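Local structure of hypothetical conserved protein, GK1056 (Geobacillus kaustophilus, 2QYH) at residues K86-L90 / Y162-F167; V121-L126 / W170-S174; F65-Y69 / L178-K184. The protein is of unknown function but may be a magnesium-binding phosphatase of the haloacid dehalogenase-like type. All coordinates share one frame; numbering follows the deposited sequence.

Interaction 1. Residues K86-L90 / Y162-F167; sequences KVRAL and YPEFRF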
ATOM      1  N   LYS D  86     -14.335  -7.289 -27.549  1.00 53.55           N
ATOM      2  CA  LYS D  86     -12.998  -7.011 -28.045  1.00 53.55           C
ATOM      3  C   LYS D  86     -11.896  -7.576 -27.157  1.00 53.55           C
ATOM      4  O   LYS D  86     -10.826  -7.938 -27.650  1.00 53.55           O
ATOM      5  CB  LYS D  86     -12.819  -5.506 -28.234  1.00 55.20           C
ATOM      6  CG  LYS D  86     -13.691  -4.932 -29.348  1.00 55.20           C
ATOM      7  CD  LYS D  86     -13.362  -5.579 -30.687  1.00 56.20           C
ATOM      8  CE  LYS D  86     -14.318  -5.143 -31.790  1.00 57.20           C
ATOM      9  NZ  LYS D  86     -14.029  -5.836 -33.082  1.00 57.20           N
ATOM     10  N   VAL D  87     -12.149  -7.651 -25.854  1.00 57.87           N
ATOM     11  CA  VAL D  87     -11.159  -8.208 -24.939  1.00 57.87           C
ATOM     12  C   VAL D  87     -10.950  -9.681 -25.298  1.00 57.87           C
ATOM     13  O   VAL D  87      -9.817 -10.165 -25.336  1.00 57.87           O
ATOM     14  CB  VAL D  87     -11.612  -8.097 -23.453  1.00 42.08           C
ATOM     15  CG1 VAL D  87     -10.654  -8.854 -22.554  1.00 41.08           C
ATOM     16  CG2 VAL D  87     -11.653  -6.632 -23.028  1.00 42.08           C
ATOM     17  N   ARG D  88     -12.046 -10.386 -25.577  1.00 53.08           N
ATOM     18  CA  ARG D  88     -11.975 -11.798 -25.944  1.00 53.08           C
ATOM     19  C   ARG D  88     -11.176 -12.017 -27.232  1.00 53.08           C
ATOM     20  O   ARG D  88     -10.327 -12.905 -27.290  1.00 53.08           O
ATOM     21  CB  ARG D  88     -13.378 -12.377 -26.116  1.00 55.42           C
ATOM     22  CG  ARG D  88     -13.378 -13.870 -26.359  1.00 55.42           C
ATOM     23  CD  ARG D  88     -14.779 -14.419 -26.560  1.00 57.42           C
ATOM     24  NE  ARG D  88     -15.680 -14.048 -25.472  1.00 59.42           N
ATOM     25  CZ  ARG D  88     -16.606 -13.097 -25.565  1.00 60.42           C
ATOM     26  NH1 ARG D  88     -16.752 -12.421 -26.701  1.00 60.42           N
ATOM     27  NH2 ARG D  88     -17.385 -12.818 -24.523  1.00 60.42           N
ATOM     28  N   ALA D  89     -11.447 -11.210 -28.256  1.00 50.18           N
ATOM     29  CA  ALA D  89     -10.738 -11.322 -29.534  1.00 50.18           C
ATOM     30  C   ALA D  89      -9.238 -11.090 -29.362  1.00 51.18           C
ATOM     31  O   ALA D  89      -8.417 -11.868 -29.854  1.00 51.18           O
ATOM     32  CB  ALA D  89     -11.303 -10.318 -30.549  1.00 20.63           C
ATOM     33  N   LEU D  90      -8.888 -10.010 -28.665  1.00 47.37           N
ATOM     34  CA  LEU D  90      -7.493  -9.663 -28.422  1.00 47.37           C
ATOM     35  C   LEU D  90      -6.770 -10.805 -27.708  1.00 48.37           C
ATOM     36  O   LEU D  90      -5.624 -11.115 -28.025  1.00 47.37           O
ATOM     37  CB  LEU D  90      -7.406  -8.395 -27.568  1.00 63.19           C
ATOM     38  CG  LEU D  90      -6.218  -7.457 -27.808  1.00 63.19           C
ATOM     39  CD1 LEU D  90      -6.222  -6.364 -26.757  1.00 63.19           C
ATOM     40  CD2 LEU D  90      -4.911  -8.222 -27.760  1.00 63.19           C
ATOM     41  N   TYR D 162      -6.971  -3.718 -33.758  1.00 57.30           N
ATOM     42  CA  TYR D 162      -7.840  -3.305 -32.664  1.00 56.30           C
ATOM     43  C   TYR D 162      -7.830  -1.814 -32.419  1.00 56.30           C
ATOM     44  O   TYR D 162      -7.293  -1.342 -31.418  1.00 56.30           O
ATOM     45  CB  TYR D 162      -7.444  -4.043 -31.390  1.00 49.08           C
ATOM     46  CG  TYR D 162      -7.657  -5.532 -31.491  1.00 48.08           C
ATOM     47  CD1 TYR D 162      -8.883  -6.105 -31.153  1.00 48.08           C
ATOM     48  CD2 TYR D 162      -6.640  -6.366 -31.956  1.00 48.08           C
ATOM     49  CE1 TYR D 162      -9.091  -7.473 -31.274  1.00 49.08           C
ATOM     50  CE2 TYR D 162      -6.836  -7.731 -32.085  1.00 48.08           C
ATOM     51  CZ  TYR D 162      -8.061  -8.280 -31.740  1.00 49.08           C
ATOM     52  OH  TYR D 162      -8.246  -9.638 -31.846  1.00 49.08           O
ATOM     53  N   PRO D 163      -8.421  -1.046 -33.342  1.00 55.18           N
ATOM     54  CA  PRO D 163      -8.475   0.410 -33.205  1.00 54.18           C
ATOM     55  C   PRO D 163      -9.373   0.864 -32.052  1.00 53.18           C
ATOM     56  O   PRO D 163      -9.405   2.047 -31.721  1.00 54.18           O
ATOM     57  CB  PRO D 163      -8.990   0.864 -34.572  1.00 45.25           C
ATOM     58  CG  PRO D 163      -9.846  -0.299 -35.010  1.00 45.25           C
ATOM     59  CD  PRO D 163      -8.983  -1.475 -34.635  1.00 46.25           C
ATOM     60  N   GLU D 164     -10.104  -0.074 -31.449  1.00 51.44           N
ATOM     61  CA  GLU D 164     -10.975   0.261 -30.325  1.00 51.44           C
ATOM     62  C   GLU D 164     -10.180   0.310 -29.023  1.00 50.44           C
ATOM     63  O   GLU D 164     -10.694   0.716 -27.976  1.00 50.44           O
ATOM     64  CB  GLU D 164     -12.136  -0.734 -30.199  1.00 52.11           C
ATOM     65  CG  GLU D 164     -11.819  -2.147 -30.621  1.00 53.11           C
ATOM     66  CD  GLU D 164     -11.947  -2.335 -32.119  1.00 55.11           C
ATOM     67  OE1 GLU D 164     -13.060  -2.118 -32.642  1.00 54.11           O
ATOM     68  OE2 GLU D 164     -10.942  -2.697 -32.766  1.00 57.11           O
ATOM     69  N   PHE D 165      -8.923  -0.115 -29.096  1.00 40.40           N
ATOM     70  CA  PHE D 165      -8.037  -0.078 -27.940  1.00 38.40           C
ATOM     71  C   PHE D 165      -6.856   0.828 -28.272  1.00 38.40           C
ATOM     72  O   PHE D 165      -6.620   1.147 -29.435  1.00 39.40           O
ATOM     73  CB  PHE D 165      -7.493  -1.467 -27.603  1.00 36.58           C
ATOM     74  CG  PHE D 165      -8.523  -2.428 -27.102  1.00 35.58           C
ATOM     75  CD1 PHE D 165      -9.528  -2.009 -26.239  1.00 34.58           C
ATOM     76  CD2 PHE D 165      -8.460  -3.773 -27.455  1.00 33.58           C
ATOM     77  CE1 PHE D 165     -10.458  -2.915 -25.731  1.00 34.58           C
ATOM     78  CE2 PHE D 165      -9.379  -4.682 -26.953  1.00 33.58           C
ATOM     79  CZ  PHE D 165     -10.383  -4.250 -26.087  1.00 34.58           C
ATOM     80  N   ARG D 166      -6.127   1.248 -27.245  1.00 43.05           N
ATOM     81  CA  ARG D 166      -4.945   2.077 -27.434  1.00 42.05           C
ATOM     82  C   ARG D 166      -3.803   1.383 -26.706  1.00 42.05           C
ATOM     83  O   ARG D 166      -3.866   1.179 -25.495  1.00 43.05           O
ATOM     84  CB  ARG D 166      -5.148   3.472 -26.853  1.00 38.11           C
ATOM     85  CG  ARG D 166      -3.869   4.307 -26.787  1.00 37.11           C
ATOM     86  CD  ARG D 166      -3.393   4.814 -28.148  1.00 35.11           C
ATOM     87  NE  ARG D 166      -4.448   5.545 -28.842  1.00 36.11           N
ATOM     88  CZ  ARG D 166      -5.235   5.010 -29.773  1.00 35.11           C
ATOM     89  NH1 ARG D 166      -5.069   3.743 -30.130  1.00 32.11           N
ATOM     90  NH2 ARG D 166      -6.211   5.729 -30.313  1.00 35.11           N
ATOM     91  N   PHE D 167      -2.771   1.003 -27.446  1.00 45.41           N
ATOM     92  CA  PHE D 167      -1.630   0.331 -26.849  1.00 45.41           C
ATOM     93  C   PHE D 167      -0.531   1.346 -26.538  1.00 45.41           C
ATOM     94  O   PHE D 167       0.012   1.983 -27.441  1.00 45.41           O
ATOM     95  CB  PHE D 167      -1.120  -0.762 -27.796  1.00 36.14           C
ATOM     96  CG  PHE D 167      -2.167  -1.786 -28.152  1.00 36.14           C
ATOM     97  CD1 PHE D 167      -3.151  -1.498 -29.089  1.00 33.14           C
ATOM     98  CD2 PHE D 167      -2.204  -3.021 -27.503  1.00 34.14           C
ATOM     99  CE1 PHE D 167      -4.159  -2.421 -29.370  1.00 34.14           C
ATOM    100  CE2 PHE D 167      -3.211  -3.950 -27.778  1.00 34.14           C
ATOM    101  CZ  PHE D 167      -4.187  -3.651 -28.709  1.00 35.14           C
TER
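Leu90 and Tyr162 bring the two backbones closest, with their CA atoms 7.7 Å apart, while the axis of helix segment 86-90 passes 11.9 Å from that of strand segment 165-167 at 45° between their N-to-C directions. A type I turn from Tyr162 to Phe165, closed by the bond from Phe165 N to Tyr162 O, sends both aromatic side chains toward the helix. Leu90 lies against both, sharing the largest part of the contact with Tyr162 and Lys86. Its CG stands over the face of the Tyr162 ring, 4.2 Å from the centroid and only 4° off the normal, a CH-pi contact. Its CD1 points away from the phenol and toward Phe165, 3.5 Å from CD2, and also lies 3.9 Å from CZ of Phe167, so one leucine meets three aromatic rings. Ala89 approaches the phenol in its plane, with CB 3.7 Å from CE1 of Tyr162, and the hydroxyl beyond is hydrogen-bonded to Glu93 one turn further along the helix. The tip of the Phe165 ring is directed at the start of the segment: CZ lies 3.5 Å from CB of Lys86, and the backbone N of Val87 sits at the ring edge. Lys86 bends at chi2 (-60°), which turns its aliphatic chain across Glu164 at about a right angle. The two end in a long salt bridge, NZ to OE1 at 3.9 Å, on the margin of the apolar cluster. Val177 of the neighbouring strand 174-179 touches Leu90, Phe165 and Phe167. The whole is helix 84-96 packed through aromatic side chains on strand 165-171, outermost within this chain of an antiparallel sheet, an alpha/beta layer consistent with the cap domain of Cof-type members of the haloacid dehalogenase superfamily.

Interaction 2. Residues V121-L126 / W170-S174; sequences VSMASL and WHDVS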
ATOM      1  N   VAL D 121       9.184 -10.509 -15.228  1.00 43.82           N
ATOM      2  CA  VAL D 121      10.074  -9.362 -15.372  1.00 43.82           C
ATOM      3  C   VAL D 121       9.423  -7.984 -15.384  1.00 42.82           C
ATOM      4  O   VAL D 121       9.774  -7.112 -14.574  1.00 43.82           O
ATOM      5  CB  VAL D 121      10.925  -9.508 -16.648  1.00 52.47           C
ATOM      6  CG1 VAL D 121      11.608  -8.204 -16.989  1.00 52.47           C
ATOM      7  CG2 VAL D 121      11.955 -10.597 -16.439  1.00 53.47           C
ATOM      8  N   SER D 122       8.493  -7.775 -16.309  1.00 48.53           N
ATOM      9  CA  SER D 122       7.826  -6.485 -16.421  1.00 47.53           C
ATOM     10  C   SER D 122       7.046  -6.140 -15.157  1.00 47.53           C
ATOM     11  O   SER D 122       6.948  -4.975 -14.778  1.00 47.53           O
ATOM     12  CB  SER D 122       6.878  -6.483 -17.616  1.00 38.68           C
ATOM     13  OG  SER D 122       5.783  -7.350 -17.380  1.00 38.68           O
HETATM   14  N   MSE D 123       6.488  -7.157 -14.508  1.00 34.94           N
HETATM   15  CA  MSE D 123       5.711  -6.951 -13.288  1.00 34.94           C
HETATM   16  C   MSE D 123       6.558  -6.782 -12.023  1.00 34.94           C
HETATM   17  O   MSE D 123       6.152  -6.103 -11.078  1.00 52.20           O
HETATM   18  CB  MSE D 123       4.736  -8.108 -13.085  1.00 67.65           C
HETATM   19  CG  MSE D 123       3.715  -8.268 -14.192  1.00 67.65           C
HETATM   20 SE   MSE D 123       2.358  -6.880 -14.282  1.00 67.65          SE
HETATM   21  CE  MSE D 123       2.644  -5.979 -12.607  1.00 67.65           C
ATOM     22  N   ALA D 124       7.724  -7.412 -11.995  1.00 46.37           N
ATOM     23  CA  ALA D 124       8.588  -7.297 -10.840  1.00 45.37           C
ATOM     24  C   ALA D 124       9.064  -5.853 -10.789  1.00 45.37           C
ATOM     25  O   ALA D 124       9.336  -5.307  -9.715  1.00 46.37           O
ATOM     26  CB  ALA D 124       9.762  -8.241 -10.976  1.00 34.36           C
ATOM     27  N   SER D 125       9.154  -5.233 -11.962  1.00 37.70           N
ATOM     28  CA  SER D 125       9.598  -3.851 -12.036  1.00 37.70           C
ATOM     29  C   SER D 125       8.557  -2.908 -11.434  1.00 37.70           C
ATOM     30  O   SER D 125       8.881  -1.791 -11.029  1.00 37.70           O
ATOM     31  CB  SER D 125       9.904  -3.460 -13.486  1.00 46.36           C
ATOM     32  OG  SER D 125       8.740  -3.453 -14.285  1.00 47.36           O
ATOM     33  N   LEU D 126       7.308  -3.362 -11.387  1.00 33.68           N
ATOM     34  CA  LEU D 126       6.217  -2.587 -10.802  1.00 32.68           C
ATOM     35  C   LEU D 126       6.141  -3.004  -9.334  1.00 32.68           C
ATOM     36  O   LEU D 126       5.285  -2.532  -8.575  1.00 32.68           O
ATOM     37  CB  LEU D 126       4.903  -2.924 -11.505  1.00 37.31           C
ATOM     38  CG  LEU D 126       4.348  -1.965 -12.562  1.00 38.31           C
ATOM     39  CD1 LEU D 126       5.469  -1.262 -13.296  1.00 39.31           C
ATOM     40  CD2 LEU D 126       3.468  -2.749 -13.522  1.00 37.31           C
ATOM     41  N   TRP D 170       5.205   0.723 -21.921  1.00 42.76           N
ATOM     42  CA  TRP D 170       5.858   1.221 -20.713  1.00 42.76           C
ATOM     43  C   TRP D 170       7.030   0.323 -20.321  1.00 43.76           C
ATOM     44  O   TRP D 170       7.784   0.644 -19.402  1.00 43.76           O
ATOM     45  CB  TRP D 170       4.863   1.274 -19.547  1.00 35.20           C
ATOM     46  CG  TRP D 170       4.251  -0.056 -19.251  1.00 34.20           C
ATOM     47  CD1 TRP D 170       3.197  -0.632 -19.896  1.00 33.20           C
ATOM     48  CD2 TRP D 170       4.702  -1.010 -18.277  1.00 33.20           C
ATOM     49  NE1 TRP D 170       2.959  -1.891 -19.388  1.00 32.20           N
ATOM     50  CE2 TRP D 170       3.863  -2.147 -18.399  1.00 33.20           C
ATOM     51  CE3 TRP D 170       5.721  -1.017 -17.321  1.00 33.20           C
ATOM     52  CZ2 TRP D 170       4.023  -3.281 -17.591  1.00 33.20           C
ATOM     53  CZ3 TRP D 170       5.876  -2.144 -16.522  1.00 33.20           C
ATOM     54  CH2 TRP D 170       5.029  -3.260 -16.663  1.00 33.20           C
ATOM     55  N   HIS D 171       7.171  -0.811 -21.003  1.00 54.49           N
ATOM     56  CA  HIS D 171       8.258  -1.746 -20.715  1.00 55.49           C
ATOM     57  C   HIS D 171       8.676  -2.451 -22.007  1.00 56.49           C
ATOM     58  O   HIS D 171       7.945  -2.417 -22.996  1.00 56.49           O
ATOM     59  CB  HIS D 171       7.800  -2.761 -19.655  1.00 47.88           C
ATOM     60  CG  HIS D 171       8.889  -3.668 -19.156  1.00 49.88           C
ATOM     61  ND1 HIS D 171       9.212  -4.857 -19.774  1.00 51.88           N
ATOM     62  CD2 HIS D 171       9.723  -3.557 -18.094  1.00 50.88           C
ATOM     63  CE1 HIS D 171      10.194  -5.443 -19.113  1.00 51.88           C
ATOM     64  NE2 HIS D 171      10.523  -4.674 -18.088  1.00 51.88           N
ATOM     65  N   ASP D 172       9.854  -3.067 -22.007  1.00 53.85           N
ATOM     66  CA  ASP D 172      10.344  -3.776 -23.186  1.00 52.85           C
ATOM     67  C   ASP D 172       9.435  -4.909 -23.605  1.00 52.85           C
ATOM     68  O   ASP D 172       9.292  -5.187 -24.793  1.00 52.85           O
ATOM     69  CB  ASP D 172      11.733  -4.360 -22.934  1.00 68.21           C
ATOM     70  CG  ASP D 172      12.826  -3.338 -23.113  1.00 69.21           C
ATOM     71  OD1 ASP D 172      13.998  -3.658 -22.846  1.00 71.21           O
ATOM     72  OD2 ASP D 172      12.500  -2.208 -23.527  1.00 70.21           O
ATOM     73  N   VAL D 173       8.817  -5.571 -22.637  1.00 45.33           N
ATOM     74  CA  VAL D 173       7.959  -6.697 -22.968  1.00 44.33           C
ATOM     75  C   VAL D 173       6.506  -6.582 -22.529  1.00 44.33           C
ATOM     76  O   VAL D 173       5.804  -7.592 -22.437  1.00 44.33           O
ATOM     77  CB  VAL D 173       8.541  -8.011 -22.396  1.00 36.84           C
ATOM     78  CG1 VAL D 173       9.915  -8.278 -22.996  1.00 36.84           C
ATOM     79  CG2 VAL D 173       8.637  -7.924 -20.887  1.00 35.84           C
ATOM     80  N   SER D 174       6.045  -5.364 -22.267  1.00 49.96           N
ATOM     81  CA  SER D 174       4.662  -5.174 -21.843  1.00 48.96           C
ATOM     82  C   SER D 174       4.135  -3.792 -22.209  1.00 47.96           C
ATOM     83  O   SER D 174       4.826  -2.786 -22.048  1.00 47.96           O
ATOM     84  CB  SER D 174       4.542  -5.376 -20.330  1.00 48.84           C
ATOM     85  OG  SER D 174       3.190  -5.336 -19.908  1.00 48.84           O
TER
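Ser122 faces both Trp170 and His171, and these three residues account for most of the buried surface. The imidazole lies flat against the helix backbone: CA of Ser122 stands over the centre of the ring, 3.7 Å from the centroid and 11° off its normal, in a CH-pi contact, and CB of the same serine is 3.6 Å from ND1. The ring's rotation is held at its rim, where ND1 accepts a nearly straight hydrogen bond from the backbone N of Val173 (3.0 Å, 177° at the hydrogen), the donor being tilted somewhat from the ring plane. Val121 reaches the outer end of the imidazole, its CG1 3.8 Å from CE1 of His171.

Trp170 meets the helix with the rim of its six-membered ring. CG lies between the backbone N and the carbonyl carbon (chi1 58°), folding the indole over the hairpin, where CB of His171 and the carbonyl O of Ser174 sit against one face. Its edge then faces the helix, with Ser122 O in the ring plane, 3.2 Å from CH2. The Leu126 and Trp170 side chains come from opposite directions and meet, CD1 of Leu126 3.4 Å from CZ3 of Trp170.

The hydroxyl of Ser122 turns to its own helix and bonds to His118 O, while its CB packs 3.7 Å from CB of Ser174. Phe149 touches both serines, and a bound glycerol lies beside the indole. Here the last part of helix 117-124 and the residues after it are seated on the turn between strands 165-171 and 174-179, a helix packed against a beta-hairpin of the antiparallel sheet in what is probably the cap domain.

Interaction 3. Residues F65-Y69 / L178-K184; sequences FNGQY and LPAGGSK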
ATOM      1  N   PHE D  65      -6.839   4.065 -13.594  1.00 30.20           N
ATOM      2  CA  PHE D  65      -6.903   3.382 -14.888  1.00 31.20           C
ATOM      3  C   PHE D  65      -7.007   4.367 -16.053  1.00 32.20           C
ATOM      4  O   PHE D  65      -7.834   4.191 -16.945  1.00 32.20           O
ATOM      5  CB  PHE D  65      -8.107   2.427 -14.939  1.00 28.19           C
ATOM      6  CG  PHE D  65      -7.923   1.144 -14.165  1.00 28.19           C
ATOM      7  CD1 PHE D  65      -6.835   0.307 -14.413  1.00 27.19           C
ATOM      8  CD2 PHE D  65      -8.879   0.737 -13.239  1.00 26.19           C
ATOM      9  CE1 PHE D  65      -6.706  -0.927 -13.753  1.00 27.19           C
ATOM     10  CE2 PHE D  65      -8.759  -0.490 -12.577  1.00 26.19           C
ATOM     11  CZ  PHE D  65      -7.668  -1.324 -12.837  1.00 26.19           C
ATOM     12  N   ASN D  66      -6.170   5.401 -16.041  1.00 27.59           N
ATOM     13  CA  ASN D  66      -6.179   6.410 -17.102  1.00 27.59           C
ATOM     14  C   ASN D  66      -7.579   6.892 -17.459  1.00 27.59           C
ATOM     15  O   ASN D  66      -7.899   7.052 -18.634  1.00 27.59           O
ATOM     16  CB  ASN D  66      -5.520   5.883 -18.381  1.00 30.74           C
ATOM     17  CG  ASN D  66      -4.072   5.499 -18.178  1.00 32.74           C
ATOM     18  OD1 ASN D  66      -3.770   4.364 -17.821  1.00 36.74           O
ATOM     19  ND2 ASN D  66      -3.165   6.450 -18.393  1.00 34.74           N
ATOM     20  N   GLY D  67      -8.412   7.095 -16.443  1.00 25.13           N
ATOM     21  CA  GLY D  67      -9.754   7.595 -16.663  1.00 25.13           C
ATOM     22  C   GLY D  67     -10.909   6.608 -16.701  1.00 25.13           C
ATOM     23  O   GLY D  67     -12.060   7.031 -16.681  1.00 25.13           O
ATOM     24  N   GLN D  68     -10.630   5.310 -16.736  1.00 26.74           N
ATOM     25  CA  GLN D  68     -11.699   4.318 -16.815  1.00 27.74           C
ATOM     26  C   GLN D  68     -12.407   3.933 -15.522  1.00 26.74           C
ATOM     27  O   GLN D  68     -13.400   3.210 -15.561  1.00 27.74           O
ATOM     28  CB  GLN D  68     -11.185   3.063 -17.517  1.00 29.83           C
ATOM     29  CG  GLN D  68     -11.246   3.185 -19.030  1.00 31.83           C
ATOM     30  CD  GLN D  68     -10.613   4.465 -19.527  1.00 33.83           C
ATOM     31  OE1 GLN D  68      -9.393   4.586 -19.576  1.00 33.83           O
ATOM     32  NE2 GLN D  68     -11.440   5.434 -19.881  1.00 33.83           N
ATOM     33  N   TYR D  69     -11.907   4.418 -14.390  1.00 21.49           N
ATOM     34  CA  TYR D  69     -12.503   4.133 -13.086  1.00 21.49           C
ATOM     35  C   TYR D  69     -12.267   5.353 -12.193  1.00 21.49           C
ATOM     36  O   TYR D  69     -11.147   5.599 -11.751  1.00 20.49           O
ATOM     37  CB  TYR D  69     -11.854   2.898 -12.465  1.00 27.73           C
ATOM     38  CG  TYR D  69     -12.573   2.370 -11.249  1.00 27.73           C
ATOM     39  CD1 TYR D  69     -13.813   1.738 -11.362  1.00 28.73           C
ATOM     40  CD2 TYR D  69     -12.015   2.499  -9.985  1.00 26.73           C
ATOM     41  CE1 TYR D  69     -14.480   1.245 -10.235  1.00 29.73           C
ATOM     42  CE2 TYR D  69     -12.668   2.016  -8.854  1.00 27.73           C
ATOM     43  CZ  TYR D  69     -13.897   1.391  -8.983  1.00 28.73           C
ATOM     44  OH  TYR D  69     -14.530   0.922  -7.851  1.00 30.73           O
ATOM     45  N   LEU D 178      -5.697   0.280 -23.183  1.00 45.12           N
ATOM     46  CA  LEU D 178      -6.786   1.131 -22.708  1.00 45.12           C
ATOM     47  C   LEU D 178      -7.784   1.295 -23.842  1.00 45.12           C
ATOM     48  O   LEU D 178      -7.488   0.969 -24.991  1.00 45.12           O
ATOM     49  CB  LEU D 178      -6.279   2.527 -22.294  1.00 33.05           C
ATOM     50  CG  LEU D 178      -4.800   2.834 -22.027  1.00 34.05           C
ATOM     51  CD1 LEU D 178      -4.679   4.290 -21.590  1.00 33.05           C
ATOM     52  CD2 LEU D 178      -4.226   1.913 -20.962  1.00 33.05           C
ATOM     53  N   PRO D 179      -8.986   1.796 -23.539  1.00 40.08           N
ATOM     54  CA  PRO D 179      -9.950   1.968 -24.624  1.00 40.08           C
ATOM     55  C   PRO D 179      -9.568   3.220 -25.397  1.00 40.08           C
ATOM     56  O   PRO D 179      -9.147   4.215 -24.806  1.00 40.08           O
ATOM     57  CB  PRO D 179     -11.267   2.132 -23.882  1.00 33.80           C
ATOM     58  CG  PRO D 179     -10.848   2.897 -22.660  1.00 33.80           C
ATOM     59  CD  PRO D 179      -9.574   2.180 -22.242  1.00 33.80           C
ATOM     60  N   ALA D 180      -9.687   3.174 -26.715  1.00 45.95           N
ATOM     61  CA  ALA D 180      -9.360   4.352 -27.498  1.00 45.95           C
ATOM     62  C   ALA D 180     -10.264   5.462 -26.979  1.00 45.95           C
ATOM     63  O   ALA D 180     -11.465   5.261 -26.786  1.00 45.95           O
ATOM     64  CB  ALA D 180      -9.625   4.103 -28.972  1.00 46.40           C
ATOM     65  N   GLY D 181      -9.679   6.623 -26.727  1.00 31.34           N
ATOM     66  CA  GLY D 181     -10.472   7.730 -26.235  1.00 31.34           C
ATOM     67  C   GLY D 181     -10.321   7.920 -24.745  1.00 31.34           C
ATOM     68  O   GLY D 181     -10.781   8.916 -24.206  1.00 31.34           O
ATOM     69  N   GLY D 182      -9.676   6.971 -24.075  1.00 30.06           N
ATOM     70  CA  GLY D 182      -9.491   7.096 -22.644  1.00 29.06           C
ATOM     71  C   GLY D 182      -8.157   7.689 -22.225  1.00 28.06           C
ATOM     72  O   GLY D 182      -7.110   7.381 -22.807  1.00 28.06           O
ATOM     73  N   SER D 183      -8.198   8.548 -21.212  1.00 33.34           N
ATOM     74  CA  SER D 183      -6.996   9.178 -20.666  1.00 32.34           C
ATOM     75  C   SER D 183      -7.368   9.758 -19.304  1.00 32.34           C
ATOM     76  O   SER D 183      -8.545  10.011 -19.037  1.00 32.34           O
ATOM     77  CB  SER D 183      -6.486  10.287 -21.587  1.00 32.35           C
ATOM     78  OG  SER D 183      -7.208  11.487 -21.394  1.00 31.35           O
ATOM     79  N   LYS D 184      -6.384   9.972 -18.437  1.00 25.35           N
ATOM     80  CA  LYS D 184      -6.716  10.490 -17.125  1.00 26.35           C
ATOM     81  C   LYS D 184      -7.209  11.924 -17.156  1.00 25.35           C
ATOM     82  O   LYS D 184      -7.975  12.326 -16.277  1.00 25.35           O
ATOM     83  CB  LYS D 184      -5.548  10.329 -16.141  1.00 31.69           C
ATOM     84  CG  LYS D 184      -4.296  11.131 -16.414  1.00 32.69           C
ATOM     85  CD  LYS D 184      -3.274  10.850 -15.321  1.00 32.69           C
ATOM     86  CE  LYS D 184      -2.004  11.662 -15.508  1.00 34.69           C
ATOM     87  NZ  LYS D 184      -1.005  11.429 -14.424  1.00 35.69           N
TER
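Gln68 meets Pro179 because its chain, with chi1 at -84°, bends at chi2 (50°) and brings the amide against the CG and CD atoms of Pro179: CD of Gln68 comes to 3.5 Å from CG of Pro179, and CG of the glutamine lies 3.7 Å from the same atom. In Asn66, CG is anti to the carbonyl carbon (chi1 -61°), which sets the side chain across Leu178 at about a right angle, with CB 3.7 Å from CD1 of the leucine. Between these two side chains the contact is made by backbone. The CA of Asn66 is 4.1 Å from that of Lys184, and CA of Gly67, which has no side chain to hold the backbones apart, makes a CH...O contact of 3.6 Å with the carbonyl O of Ser183. Were an alanine to stand in place of Gln68, the ring of Pro179 would probably lose the packing of the folded chain, and a gap would be likely to open between loop and strand end. Beyond the type II turn from Pro179 to Gly182, Ser183 OG accepts a bond from Glu186 N as N-cap and is also hydrogen-bonded to Glu213, and the extended chain of Lys184 carries NZ to salt bridges with Asp211 and Asp9. This is consistent with a haloacid dehalogenase active site, in which a lysine meets the aspartate of the DxD motif where cap and core join.

From the N terminus, the chain first passes through loop 65-69 between strands 62-64 and 69-72 of the mixed core sheet, and interaction 3 closes on it only when 178-184 returns from the antiparallel sheet. The other two contacts lie within this long excursion. Interaction 1 joins helix 84-96 to the start of strand 165-171, and interaction 2 joins helix 117-124 to that strand's far end; since 121-126 falls between 86-90 and 162-167, the two loops cross. Interactions 1 and 3 touch directly, through probable bonds from Arg166 N to Leu178 O and from Ala180 N to Glu164 O. Helices are thus tied to the hairpin, and the hairpin to the core.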